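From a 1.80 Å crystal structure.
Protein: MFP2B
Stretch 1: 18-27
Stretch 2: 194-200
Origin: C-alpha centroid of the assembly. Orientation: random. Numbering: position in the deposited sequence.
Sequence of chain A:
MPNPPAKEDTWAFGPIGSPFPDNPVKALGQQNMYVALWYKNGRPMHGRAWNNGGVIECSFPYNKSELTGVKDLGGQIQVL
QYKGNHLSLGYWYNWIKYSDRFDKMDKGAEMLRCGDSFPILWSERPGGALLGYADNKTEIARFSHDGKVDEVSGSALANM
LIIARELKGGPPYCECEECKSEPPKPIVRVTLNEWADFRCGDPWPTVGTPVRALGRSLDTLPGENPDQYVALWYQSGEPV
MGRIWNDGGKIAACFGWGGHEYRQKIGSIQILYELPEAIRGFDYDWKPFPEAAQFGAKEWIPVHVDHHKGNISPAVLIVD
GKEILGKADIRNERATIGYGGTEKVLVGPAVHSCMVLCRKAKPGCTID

Stretch 1 18-27: SPFPDNPVKA
Stretch 2 194-200: EWADFRC

Stretch 2 is a β-strand through Arg199, with phi/psi from -117/128 at Trp195 to -105/146 at Arg199; stretch 1 is extended but irregular, broken by Asn23 at 48/52. The two run antiparallel: Lys26 lies near Trp195, and Pro19 faces Arg199 with CA atoms 7.0 Å apart. Asp22 and Phe198 CA atoms are 7.1 Å apart. At such spacing no direct backbone-to-backbone hydrogen bond forms; side chains and waters span the gap, burying 360 Å² in total.

Trp195 (chi1 -68°, m) directs its CB sideways, its indole leading away; CB lies 4.3 Å from Lys26 NZ. Water 3 accepts from Lys26 NZ (3.0 Å) and donates weakly to Trp195 O (3.0 Å) and Asp197 OD2 (2.8 Å). Lys26 (m, t, chi3 108°, t) has the length to carry its amine to this water. Strand alternation turns the CB of Ala196 away.

Asp197 (chi1 -67°, m; chi2 -72°) points toward stretch 1. Its CG packs 3.9 Å from CG of Pro24, a C-gamma endo ring, and its OD2 is 4.1 Å from Lys26 CD. A carboxylate suits a site rich in donors: water 2 donates to Asp197 OD2 (2.7 Å) and Pro24 O (2.6 Å). Water 1 donates to Asp197 O (2.7 Å) and accepts from Asn23 N (3.0 Å), joining the backbones.

Phe198 (m, chi2 96°) again directs CB away. Arg199 (m, t, m, chi4 -86°) points toward stretch 1 and has 95 Å² covered, the largest share. Its CD meets Pro19 CB at 3.5 Å, while the guanidinium edge gathers acceptors near its plane: NH1 donates to Phe20 O (3.0 Å, 157°), and both NH2 (2.9 Å, 139°) and NH1 (3.0 Å, 136°) donate to Asp22 OD1, completing a salt bridge. Asp22 (m, chi2 -13°) starts away, but its carboxylate returns to meet this charge.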

# COMPACT_ATOMS: atom_id res chain seq x y z
N SER A 18 3.06 5.90 16.20
CA SER A 18 2.78 7.16 15.54
C SER A 18 2.68 6.94 14.00
O SER A 18 3.08 5.92 13.49
CB SER A 18 3.89 8.19 15.86
OG SER A 18 3.79 8.64 17.21
N PRO A 19 2.14 7.89 13.28
CA PRO A 19 2.06 7.74 11.81
C PRO A 19 3.37 7.58 11.11
O PRO A 19 4.43 7.96 11.62
CB PRO A 19 1.33 9.01 11.37
CG PRO A 19 0.57 9.44 12.53
CD PRO A 19 1.48 9.13 13.73
N PHE A 20 3.32 6.99 9.90
CA PHE A 20 4.49 6.77 9.12
C PHE A 20 5.13 8.05 8.69
O PHE A 20 4.45 9.05 8.50
CB PHE A 20 4.21 5.95 7.84
CG PHE A 20 4.09 4.47 8.08
CD1 PHE A 20 2.92 3.96 8.64
CD2 PHE A 20 5.12 3.64 7.76
CE1 PHE A 20 2.80 2.64 8.85
CE2 PHE A 20 5.03 2.32 7.97
CZ PHE A 20 3.85 1.80 8.52
N PRO A 21 6.44 8.01 8.50
CA PRO A 21 7.15 9.13 7.86
C PRO A 21 6.74 9.30 6.39
O PRO A 21 6.11 8.41 5.80
CB PRO A 21 8.61 8.71 7.94
CG PRO A 21 8.55 7.13 8.08
CD PRO A 21 7.34 6.89 8.85
N ASP A 22 7.15 10.42 5.80
CA ASP A 22 6.90 10.64 4.39
C ASP A 22 7.47 9.56 3.52
O ASP A 22 8.56 9.03 3.77
CB ASP A 22 7.53 11.94 3.91
CG ASP A 22 6.84 13.17 4.45
OD1 ASP A 22 5.72 13.15 5.02
OD2 ASP A 22 7.42 14.26 4.33
N ASN A 23 6.74 9.26 2.46
CA ASN A 23 7.25 8.40 1.40
C ASN A 23 7.93 7.05 1.79
O ASN A 23 9.02 6.73 1.33
CB ASN A 23 8.19 9.20 0.52
CG ASN A 23 7.50 10.39 -0.08
OD1 ASN A 23 6.68 10.24 -0.99
ND2 ASN A 23 7.74 11.55 0.48
N PRO A 24 7.27 6.25 2.60
CA PRO A 24 7.85 4.97 3.02
C PRO A 24 7.89 3.96 1.87
O PRO A 24 7.07 4.06 0.93
CB PRO A 24 6.93 4.54 4.16
CG PRO A 24 5.61 5.05 3.68
CD PRO A 24 5.93 6.44 3.17
N VAL A 25 8.84 3.04 1.86
CA VAL A 25 8.97 2.13 0.76
C VAL A 25 8.21 0.85 1.10
O VAL A 25 8.50 0.19 2.10
CB VAL A 25 10.42 1.85 0.43
CG1 VAL A 25 10.55 0.72 -0.62
CG2 VAL A 25 11.12 3.14 -0.04
N LYS A 26 7.22 0.51 0.28
CA LYS A 26 6.50 -0.77 0.43
C LYS A 26 7.25 -1.97 -0.04
O LYS A 26 7.98 -1.91 -1.01
CB LYS A 26 5.19 -0.70 -0.37
CG LYS A 26 4.40 0.49 0.02
CD LYS A 26 3.03 0.41 -0.57
CE LYS A 26 1.97 0.13 0.44
NZ LYS A 26 0.65 0.20 -0.27
N ALA A 27 7.08 -3.12 0.63
CA ALA A 27 7.44 -4.39 0.02
C ALA A 27 6.70 -4.55 -1.29
O ALA A 27 5.50 -4.28 -1.33
CB ALA A 27 7.10 -5.48 0.92
N GLU A 194 -2.64 1.65 -7.94
CA GLU A 194 -1.63 2.56 -7.42
C GLU A 194 -2.16 3.23 -6.14
O GLU A 194 -3.14 3.96 -6.18
CB GLU A 194 -1.28 3.60 -8.48
CG GLU A 194 -0.18 4.56 -8.05
CD GLU A 194 1.22 3.98 -8.21
OE1 GLU A 194 1.35 2.84 -8.69
OE2 GLU A 194 2.17 4.71 -7.87
N TRP A 195 -1.51 2.94 -5.01
CA TRP A 195 -1.89 3.51 -3.71
C TRP A 195 -0.77 4.38 -3.15
O TRP A 195 0.35 3.91 -3.04
CB TRP A 195 -2.17 2.36 -2.73
CG TRP A 195 -3.41 1.54 -3.05
CD1 TRP A 195 -3.47 0.35 -3.72
CD2 TRP A 195 -4.72 1.84 -2.66
NE1 TRP A 195 -4.76 -0.13 -3.73
CE2 TRP A 195 -5.55 0.80 -3.11
CE3 TRP A 195 -5.30 2.91 -1.98
CZ2 TRP A 195 -6.92 0.78 -2.88
CZ3 TRP A 195 -6.63 2.90 -1.79
CH2 TRP A 195 -7.43 1.84 -2.22
N ALA A 196 -1.05 5.62 -2.77
CA ALA A 196 -0.03 6.51 -2.33
C ALA A 196 -0.17 6.72 -0.81
O ALA A 196 -1.26 6.87 -0.29
CB ALA A 196 -0.13 7.84 -3.07
N ASP A 197 0.94 6.78 -0.11
CA ASP A 197 0.95 7.03 1.35
C ASP A 197 0.95 8.51 1.68
O ASP A 197 1.79 9.27 1.16
CB ASP A 197 2.20 6.40 1.95
CG ASP A 197 2.17 4.87 1.87
OD1 ASP A 197 1.39 4.29 2.63
OD2 ASP A 197 2.83 4.22 1.03
N PHE A 198 0.03 8.88 2.56
CA PHE A 198 -0.11 10.20 3.13
C PHE A 198 -0.64 10.11 4.53
O PHE A 198 -1.24 9.13 4.93
CB PHE A 198 -1.12 11.00 2.33
CG PHE A 198 -0.63 11.44 1.01
CD1 PHE A 198 -0.91 10.72 -0.14
CD2 PHE A 198 0.08 12.64 0.89
CE1 PHE A 198 -0.45 11.16 -1.41
CE2 PHE A 198 0.53 13.09 -0.39
CZ PHE A 198 0.26 12.34 -1.52
N ARG A 199 -0.45 11.18 5.30
CA ARG A 199 -1.09 11.29 6.60
C ARG A 199 -2.22 12.28 6.50
O ARG A 199 -2.09 13.27 5.82
CB ARG A 199 -0.12 11.75 7.67
CG ARG A 199 1.11 10.86 7.91
CD ARG A 199 2.10 11.46 8.96
NE ARG A 199 2.64 12.72 8.46
CZ ARG A 199 3.68 12.83 7.66
NH1 ARG A 199 4.40 11.77 7.33
NH2 ARG A 199 4.03 14.03 7.20
N CYS A 200 -3.29 12.05 7.24
CA CYS A 200 -4.36 13.03 7.33
C CYS A 200 -3.77 14.29 7.89
O CYS A 200 -2.87 14.24 8.75
CB CYS A 200 -5.46 12.58 8.25
SG CYS A 200 -6.32 11.25 7.45
O HOH W 1 4.01 10.36 2.26
O HOH W 2 5.05 5.11 -0.31
O HOH W 3 0.53 3.18 -0.18